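Long-range contacts in protein similar to metal-dependent hydrolase (Staphylococcus aureus subsp. aureus Mu50, PDB 3ESH), which probably acts as a metal-dependent hydrolase of the metallo-beta-lactamase superfamily: residues A[9-14]-A[89-94]; A[48-53]-A[248-253]. All blocks are in the same frame, centred on the assembly; numbering follows the deposited sequence.

Contact 1. Residues A[9-14]-A[89-94]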
ATOM      1  N   HIS A   9     -28.581   1.090  28.341  1.00 47.62           N
ATOM      2  CA  HIS A   9     -28.257   1.800  29.575  1.00 49.26           C
ATOM      3  C   HIS A   9     -26.757   1.956  29.739  1.00 49.12           C
ATOM      4  O   HIS A   9     -25.980   1.337  29.020  1.00 49.17           O
ATOM      5  CB  HIS A   9     -28.786   1.061  30.803  1.00 49.69           C
ATOM      6  CG  HIS A   9     -30.268   0.875  30.808  1.00 51.46           C
ATOM      7  ND1 HIS A   9     -30.875  -0.288  30.387  1.00 52.29           N
ATOM      8  CD2 HIS A   9     -31.266   1.723  31.146  1.00 51.28           C
ATOM      9  CE1 HIS A   9     -32.186  -0.149  30.465  1.00 53.25           C
ATOM     10  NE2 HIS A   9     -32.451   1.061  30.922  1.00 53.47           N
ATOM     11  N   TYR A  10     -26.351   2.781  30.693  1.00 49.52           N
ATOM     12  CA  TYR A  10     -24.936   2.976  30.955  1.00 50.09           C
ATOM     13  C   TYR A  10     -24.575   2.438  32.345  1.00 48.82           C
ATOM     14  O   TYR A  10     -25.430   2.358  33.230  1.00 49.70           O
ATOM     15  CB  TYR A  10     -24.557   4.460  30.808  1.00 51.20           C
ATOM     16  CG  TYR A  10     -25.251   5.415  31.748  1.00 54.16           C
ATOM     17  CD1 TYR A  10     -24.932   5.446  33.107  1.00 55.71           C
ATOM     18  CD2 TYR A  10     -26.212   6.307  31.278  1.00 55.48           C
ATOM     19  CE1 TYR A  10     -25.556   6.348  33.975  1.00 57.10           C
ATOM     20  CE2 TYR A  10     -26.841   7.212  32.132  1.00 56.73           C
ATOM     21  CZ  TYR A  10     -26.511   7.230  33.480  1.00 57.25           C
ATOM     22  OH  TYR A  10     -27.136   8.129  34.325  1.00 56.02           O
ATOM     23  N   LEU A  11     -23.313   2.053  32.519  1.00 46.51           N
ATOM     24  CA  LEU A  11     -22.834   1.514  33.784  1.00 44.28           C
ATOM     25  C   LEU A  11     -21.609   2.299  34.255  1.00 44.49           C
ATOM     26  O   LEU A  11     -20.697   2.587  33.471  1.00 44.18           O
ATOM     27  CB  LEU A  11     -22.454   0.049  33.611  1.00 42.55           C
ATOM     28  CG  LEU A  11     -23.423  -0.848  32.851  1.00 41.69           C
ATOM     29  CD1 LEU A  11     -22.722  -2.150  32.461  1.00 39.58           C
ATOM     30  CD2 LEU A  11     -24.664  -1.118  33.705  1.00 41.38           C
ATOM     31  N   ASN A  12     -21.589   2.629  35.542  1.00 43.64           N
ATOM     32  CA  ASN A  12     -20.502   3.385  36.139  1.00 42.72           C
ATOM     33  C   ASN A  12     -19.242   2.527  36.286  1.00 41.32           C
ATOM     34  O   ASN A  12     -19.043   1.870  37.314  1.00 41.16           O
ATOM     35  CB  ASN A  12     -20.935   3.888  37.512  1.00 43.87           C
ATOM     36  CG  ASN A  12     -20.082   5.018  38.012  1.00 45.25           C
ATOM     37  OD1 ASN A  12     -18.858   4.946  37.981  1.00 47.27           O
ATOM     38  ND2 ASN A  12     -20.725   6.079  38.487  1.00 47.12           N
ATOM     39  N   GLY A  13     -18.393   2.542  35.267  1.00 39.63           N
ATOM     40  CA  GLY A  13     -17.165   1.775  35.308  1.00 37.68           C
ATOM     41  C   GLY A  13     -15.994   2.602  35.795  1.00 38.15           C
ATOM     42  O   GLY A  13     -14.836   2.214  35.638  1.00 36.99           O
ATOM     43  N   GLY A  14     -16.304   3.750  36.388  1.00 38.48           N
ATOM     44  CA  GLY A  14     -15.266   4.624  36.906  1.00 39.06           C
ATOM     45  C   GLY A  14     -15.099   5.884  36.082  1.00 38.89           C
ATOM     46  O   GLY A  14     -15.981   6.264  35.315  1.00 39.23           O
ATOM     47  N   ALA A  89     -22.407  -3.528  41.111  1.00 51.21           N
ATOM     48  CA  ALA A  89     -23.594  -2.941  41.721  1.00 51.78           C
ATOM     49  C   ALA A  89     -24.524  -2.316  40.679  1.00 53.07           C
ATOM     50  O   ALA A  89     -25.746  -2.437  40.782  1.00 54.13           O
ATOM     51  CB  ALA A  89     -23.186  -1.897  42.751  1.00 52.52           C
ATOM     52  N   ASP A  90     -23.954  -1.646  39.680  1.00 53.94           N
ATOM     53  CA  ASP A  90     -24.776  -1.026  38.639  1.00 54.98           C
ATOM     54  C   ASP A  90     -25.548  -2.094  37.885  1.00 54.81           C
ATOM     55  O   ASP A  90     -26.722  -1.919  37.579  1.00 54.54           O
ATOM     56  CB  ASP A  90     -23.917  -0.239  37.650  1.00 56.71           C
ATOM     57  CG  ASP A  90     -23.846   1.242  37.980  1.00 57.88           C
ATOM     58  OD1 ASP A  90     -23.287   1.586  39.039  1.00 59.82           O
ATOM     59  OD2 ASP A  90     -24.349   2.059  37.180  1.00 59.19           O
ATOM     60  N   LEU A  91     -24.884  -3.205  37.585  1.00 56.19           N
ATOM     61  CA  LEU A  91     -25.531  -4.296  36.865  1.00 56.56           C
ATOM     62  C   LEU A  91     -26.697  -4.876  37.658  1.00 57.39           C
ATOM     63  O   LEU A  91     -27.726  -5.247  37.086  1.00 56.25           O
ATOM     64  CB  LEU A  91     -24.511  -5.396  36.548  1.00 55.70           C
ATOM     65  CG  LEU A  91     -23.600  -5.165  35.339  1.00 56.11           C
ATOM     66  CD1 LEU A  91     -22.603  -6.315  35.202  1.00 54.37           C
ATOM     67  CD2 LEU A  91     -24.453  -5.057  34.082  1.00 54.08           C
ATOM     68  N   ALA A  92     -26.525  -4.950  38.977  1.00 58.48           N
ATOM     69  CA  ALA A  92     -27.563  -5.482  39.852  1.00 59.72           C
ATOM     70  C   ALA A  92     -28.852  -4.673  39.690  1.00 60.70           C
ATOM     71  O   ALA A  92     -29.944  -5.238  39.646  1.00 59.92           O
ATOM     72  CB  ALA A  92     -27.098  -5.452  41.296  1.00 58.55           C
ATOM     73  N   ASN A  93     -28.712  -3.352  39.591  1.00 61.32           N
ATOM     74  CA  ASN A  93     -29.857  -2.459  39.419  1.00 61.99           C
ATOM     75  C   ASN A  93     -30.753  -2.917  38.265  1.00 62.49           C
ATOM     76  O   ASN A  93     -31.891  -2.463  38.144  1.00 62.28           O
ATOM     77  CB  ASN A  93     -29.398  -1.020  39.150  1.00 62.96           C
ATOM     78  CG  ASN A  93     -28.583  -0.436  40.292  1.00 65.07           C
ATOM     79  OD1 ASN A  93     -28.972  -0.531  41.458  1.00 66.10           O
ATOM     80  ND2 ASN A  93     -27.449   0.184  39.959  1.00 66.06           N
ATOM     81  N   TYR A  94     -30.228  -3.803  37.417  1.00 62.51           N
ATOM     82  CA  TYR A  94     -30.989  -4.332  36.290  1.00 62.75           C
ATOM     83  C   TYR A  94     -31.202  -5.832  36.431  1.00 62.51           C
ATOM     84  O   TYR A  94     -31.555  -6.505  35.465  1.00 61.23           O
ATOM     85  CB  TYR A  94     -30.286  -4.039  34.958  1.00 63.37           C
ATOM     86  CG  TYR A  94     -30.037  -2.568  34.727  1.00 64.17           C
ATOM     87  CD1 TYR A  94     -28.853  -1.965  35.160  1.00 63.26           C
ATOM     88  CD2 TYR A  94     -31.018  -1.762  34.152  1.00 63.65           C
ATOM     89  CE1 TYR A  94     -28.657  -0.596  35.032  1.00 63.40           C
ATOM     90  CE2 TYR A  94     -30.834  -0.390  34.024  1.00 63.96           C
ATOM     91  CZ  TYR A  94     -29.656   0.189  34.467  1.00 63.41           C
ATOM     92  OH  TYR A  94     -29.491   1.552  34.378  1.00 61.60           O
TER

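Contact 2. Residues A[48-53]-A[248-253]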
ATOM      1  N   THR A  48     -15.766   6.678  32.455  1.00 33.45           N
ATOM      2  CA  THR A  48     -15.492   5.473  31.683  1.00 34.48           C
ATOM      3  C   THR A  48     -16.698   4.587  32.024  1.00 34.07           C
ATOM      4  O   THR A  48     -16.614   3.698  32.873  1.00 34.19           O
ATOM      5  CB  THR A  48     -14.171   4.799  32.117  1.00 34.66           C
ATOM      6  OG1 THR A  48     -14.245   4.447  33.509  1.00 36.79           O
ATOM      7  CG2 THR A  48     -12.989   5.739  31.901  1.00 35.66           C
ATOM      8  N   HIS A  49     -17.824   4.873  31.372  1.00 34.23           N
ATOM      9  CA  HIS A  49     -19.083   4.166  31.613  1.00 34.65           C
ATOM     10  C   HIS A  49     -19.505   3.199  30.505  1.00 35.34           C
ATOM     11  O   HIS A  49     -20.009   3.607  29.461  1.00 35.79           O
ATOM     12  CB  HIS A  49     -20.226   5.171  31.838  1.00 35.41           C
ATOM     13  CG  HIS A  49     -20.058   6.044  33.047  1.00 37.70           C
ATOM     14  ND1 HIS A  49     -19.137   5.790  34.037  1.00 37.60           N
ATOM     15  CD2 HIS A  49     -20.703   7.178  33.413  1.00 36.05           C
ATOM     16  CE1 HIS A  49     -19.216   6.736  34.964  1.00 36.56           C
ATOM     17  NE2 HIS A  49     -20.157   7.587  34.607  1.00 36.92           N
ATOM     18  N   PRO A  50     -19.313   1.892  30.722  1.00 36.24           N
ATOM     19  CA  PRO A  50     -19.713   0.945  29.680  1.00 36.03           C
ATOM     20  C   PRO A  50     -21.192   1.047  29.311  1.00 35.75           C
ATOM     21  O   PRO A  50     -22.004   1.515  30.094  1.00 33.92           O
ATOM     22  CB  PRO A  50     -19.341  -0.396  30.289  1.00 34.49           C
ATOM     23  CG  PRO A  50     -18.091  -0.050  31.047  1.00 34.80           C
ATOM     24  CD  PRO A  50     -18.513   1.222  31.760  1.00 34.86           C
ATOM     25  N   ILE A  51     -21.530   0.599  28.106  1.00 36.63           N
ATOM     26  CA  ILE A  51     -22.899   0.652  27.627  1.00 37.78           C
ATOM     27  C   ILE A  51     -23.557  -0.716  27.657  1.00 39.61           C
ATOM     28  O   ILE A  51     -23.163  -1.618  26.921  1.00 39.64           O
ATOM     29  CB  ILE A  51     -22.940   1.218  26.187  1.00 37.68           C
ATOM     30  CG1 ILE A  51     -22.362   2.635  26.188  1.00 35.93           C
ATOM     31  CG2 ILE A  51     -24.367   1.193  25.638  1.00 33.48           C
ATOM     32  CD1 ILE A  51     -22.289   3.286  24.823  1.00 37.27           C
ATOM     33  N   LEU A  52     -24.564  -0.862  28.513  1.00 41.03           N
ATOM     34  CA  LEU A  52     -25.300  -2.122  28.631  1.00 42.08           C
ATOM     35  C   LEU A  52     -26.380  -2.206  27.564  1.00 43.18           C
ATOM     36  O   LEU A  52     -27.242  -1.336  27.473  1.00 43.51           O
ATOM     37  CB  LEU A  52     -25.950  -2.240  30.010  1.00 43.06           C
ATOM     38  CG  LEU A  52     -26.887  -3.443  30.215  1.00 44.31           C
ATOM     39  CD1 LEU A  52     -26.135  -4.737  29.945  1.00 43.07           C
ATOM     40  CD2 LEU A  52     -27.441  -3.438  31.636  1.00 42.90           C
ATOM     41  N   ILE A  53     -26.321  -3.256  26.754  1.00 43.49           N
ATOM     42  CA  ILE A  53     -27.305  -3.461  25.694  1.00 44.23           C
ATOM     43  C   ILE A  53     -28.051  -4.759  25.938  1.00 45.05           C
ATOM     44  O   ILE A  53     -27.427  -5.821  26.000  1.00 47.05           O
ATOM     45  CB  ILE A  53     -26.656  -3.600  24.311  1.00 44.57           C
ATOM     46  CG1 ILE A  53     -25.812  -2.367  23.986  1.00 43.52           C
ATOM     47  CG2 ILE A  53     -27.732  -3.831  23.266  1.00 43.85           C
ATOM     48  CD1 ILE A  53     -25.150  -2.442  22.626  1.00 42.57           C
ATOM     49  N   LEU A 248     -24.610   7.607  21.240  1.00 40.99           N
ATOM     50  CA  LEU A 248     -24.308   7.157  22.595  1.00 40.30           C
ATOM     51  C   LEU A 248     -22.859   7.504  22.946  1.00 41.92           C
ATOM     52  O   LEU A 248     -21.965   7.420  22.100  1.00 42.69           O
ATOM     53  CB  LEU A 248     -24.520   5.652  22.713  1.00 41.56           C
ATOM     54  CG  LEU A 248     -25.889   5.117  22.280  1.00 42.98           C
ATOM     55  CD1 LEU A 248     -25.977   3.613  22.541  1.00 42.60           C
ATOM     56  CD2 LEU A 248     -26.977   5.854  23.036  1.00 42.26           C
ATOM     57  N   PHE A 249     -22.627   7.888  24.198  1.00 41.40           N
ATOM     58  CA  PHE A 249     -21.299   8.259  24.651  1.00 39.78           C
ATOM     59  C   PHE A 249     -20.815   7.440  25.825  1.00 40.14           C
ATOM     60  O   PHE A 249     -21.599   6.971  26.643  1.00 41.15           O
ATOM     61  CB  PHE A 249     -21.275   9.739  24.993  1.00 38.13           C
ATOM     62  CG  PHE A 249     -21.486  10.620  23.801  1.00 38.42           C
ATOM     63  CD1 PHE A 249     -20.425  10.892  22.927  1.00 34.72           C
ATOM     64  CD2 PHE A 249     -22.760  11.116  23.501  1.00 36.60           C
ATOM     65  CE1 PHE A 249     -20.628  11.642  21.775  1.00 35.75           C
ATOM     66  CE2 PHE A 249     -22.971  11.867  22.356  1.00 36.05           C
ATOM     67  CZ  PHE A 249     -21.904  12.130  21.484  1.00 35.45           C
ATOM     68  N   TYR A 250     -19.502   7.274  25.891  1.00 38.58           N
ATOM     69  CA  TYR A 250     -18.857   6.490  26.927  1.00 39.14           C
ATOM     70  C   TYR A 250     -18.078   7.426  27.832  1.00 40.00           C
ATOM     71  O   TYR A 250     -17.978   7.187  29.030  1.00 41.60           O
ATOM     72  CB  TYR A 250     -17.900   5.492  26.259  1.00 38.23           C
ATOM     73  CG  TYR A 250     -17.034   4.653  27.182  1.00 36.29           C
ATOM     74  CD1 TYR A 250     -17.475   3.418  27.659  1.00 36.91           C
ATOM     75  CD2 TYR A 250     -15.745   5.062  27.520  1.00 36.04           C
ATOM     76  CE1 TYR A 250     -16.644   2.606  28.440  1.00 34.77           C
ATOM     77  CE2 TYR A 250     -14.909   4.261  28.295  1.00 35.47           C
ATOM     78  CZ  TYR A 250     -15.364   3.033  28.750  1.00 35.64           C
ATOM     79  OH  TYR A 250     -14.521   2.237  29.487  1.00 33.22           O
ATOM     80  N   HIS A 251     -17.541   8.492  27.235  1.00 39.90           N
ATOM     81  CA  HIS A 251     -16.719   9.482  27.936  1.00 40.29           C
ATOM     82  C   HIS A 251     -17.359  10.820  28.289  1.00 40.24           C
ATOM     83  O   HIS A 251     -16.764  11.591  29.048  1.00 40.62           O
ATOM     84  CB  HIS A 251     -15.464   9.824  27.120  1.00 40.16           C
ATOM     85  CG  HIS A 251     -14.404   8.772  27.142  1.00 44.04           C
ATOM     86  ND1 HIS A 251     -13.998   8.152  28.303  1.00 45.41           N
ATOM     87  CD2 HIS A 251     -13.625   8.276  26.156  1.00 44.86           C
ATOM     88  CE1 HIS A 251     -13.008   7.319  28.028  1.00 48.73           C
ATOM     89  NE2 HIS A 251     -12.763   7.377  26.730  1.00 50.00           N
ATOM     90  N   ASP A 252     -18.521  11.137  27.734  1.00 38.02           N
ATOM     91  CA  ASP A 252     -19.106  12.444  28.027  1.00 39.43           C
ATOM     92  C   ASP A 252     -19.654  12.537  29.458  1.00 37.68           C
ATOM     93  O   ASP A 252     -20.544  11.787  29.841  1.00 37.37           O
ATOM     94  CB  ASP A 252     -20.189  12.779  26.986  1.00 39.93           C
ATOM     95  CG  ASP A 252     -20.454  14.273  26.879  1.00 41.03           C
ATOM     96  OD1 ASP A 252     -20.609  14.777  25.743  1.00 42.34           O
ATOM     97  OD2 ASP A 252     -20.509  14.939  27.937  1.00 40.44           O
ATOM     98  N   GLU A 253     -19.126  13.469  30.243  1.00 36.95           N
ATOM     99  CA  GLU A 253     -19.566  13.626  31.627  1.00 39.08           C
ATOM    100  C   GLU A 253     -20.994  14.123  31.804  1.00 38.21           C
ATOM    101  O   GLU A 253     -21.659  13.748  32.767  1.00 37.39           O
ATOM    102  CB  GLU A 253     -18.635  14.568  32.400  1.00 39.15           C
ATOM    103  CG  GLU A 253     -18.607  16.006  31.884  1.00 42.67           C
ATOM    104  CD  GLU A 253     -17.707  16.928  32.713  1.00 47.07           C
ATOM    105  OE1 GLU A 253     -17.230  17.952  32.152  1.00 47.25           O
ATOM    106  OE2 GLU A 253     -17.487  16.640  33.912  1.00 47.48           O
TER
HETATM  107  O   HOH W   1     -21.641   5.143  28.539  1.00 40.92           O

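Contact 1. Residues A[9-14]-A[89-94]
The carboxylate oxygen D90 OD2 receives the backbone N-H of N12 in a weak hydrogen bond, long at 3.3 Å between N12 N and D90 OD2 but nearly straight, with 167° at the hydrogen. It ties the loop just after strand 6-10 to helix 87-92, one of the helices packed against the outside of the alpha-beta/beta-alpha sandwich of this superfamily. The second carboxylate oxygen, D90 OD1, rests against N12 CB at 3.6 Å, so both carboxylate oxygens face N12.

Beyond D90 the contact becomes apolar. L11 CD1 meets L91 CD2 at 3.8 Å, the two leucines crossing obliquely, while the other methyl, L11 CD2, touches D90 CB at 4.1 Å. L52 of the neighbouring strand also packs on L11 and Y94, and P98 touches L91.

At the partly exposed end, Y94 holds its CE2 over the H9 ring, 3.4 Å above the imidazole plane and over its centre. The planes are inclined at 38°, an oblique pair, and Y94 OH comes to 3.7 Å from H9 CB. Several atoms of the imidazole therefore lie at similar distances from Y94 CE2.

N12 also shapes its own chain. Its CG is anti to the backbone N (chi1 -162°), beside the carbonyl carbon, and N12 OD1 accepts G14 N at 3.2 Å, closing an Asx turn.

Contact 2. Residues A[48-53]-A[248-253]
One face of the Y250 ring lies against the backbone of T48 and H49, and the backbone carbonyl of the same tyrosine accepts a nearly straight hydrogen bond: H49 N to Y250 O, 3.3 Å, with 174° at the hydrogen. Here the chain leading into strand 51-54 meets the loop between strands 246-248 and 255-259, in the interior of the metallo-beta-lactamase sandwich. The touching parts run nearly antiparallel, their directions 163° apart.

Packing is tight around the tyrosine. Its CG is anti to the backbone N (chi1 175°); the ring beyond carries H49 N over its centre, 3.8 Å above the plane, with T48 C toward the rim of the same face. Y250 CD1 comes to 3.1 Å from H49 O. Y250 OH also reaches T48 CB, and P50 CG meets Y250 CE1. The hydroxyl is fixed by a hydrogen bond with D112 O, and the H113 ring stacks on the phenol.

The other end is looser. I51 CD1 touches L248 CB at 3.9 Å, and between the chains a water donates to F249 O at 2.6 Å. Its second link, to H49 O, is modelled too short to be relied on.

H251 ND1 is hydrogen-bonded to P47 O, and T48 CG2 lies at the edge of the H251 ring, near its plane. The H251 side chain also touches D206, which with H110 and H185 faces a vacant point that may be a metal site. With Y250 OH and H251 ND1 both bonded to backbone carbonyls, the two side chains are held by the surrounding chain, and the place of H251 beside D206 is consistent with second-shell positioning of that pocket.

From the N terminus the chain enters contact 1 at 9-14, passes through 48-53 of contact 2, returns to contact 1 at 89-94, and reaches 248-253 much later. The two closures therefore cross rather than nest: contact 1 closes a loop with 74 intervening residues, contact 2 one with 194. Strands 6-10 and 51-54 are antiparallel neighbours, joined by H9 O to L52 N at 2.7 Å, and the pairing continues just past their ends with L11 N to P50 O at 2.8 Å, both probable hydrogen bonds. Contact 1 fastens an outer helix to this sheet, whereas contact 2 reaches inward to the loop following strand 246-248 of the second sheet.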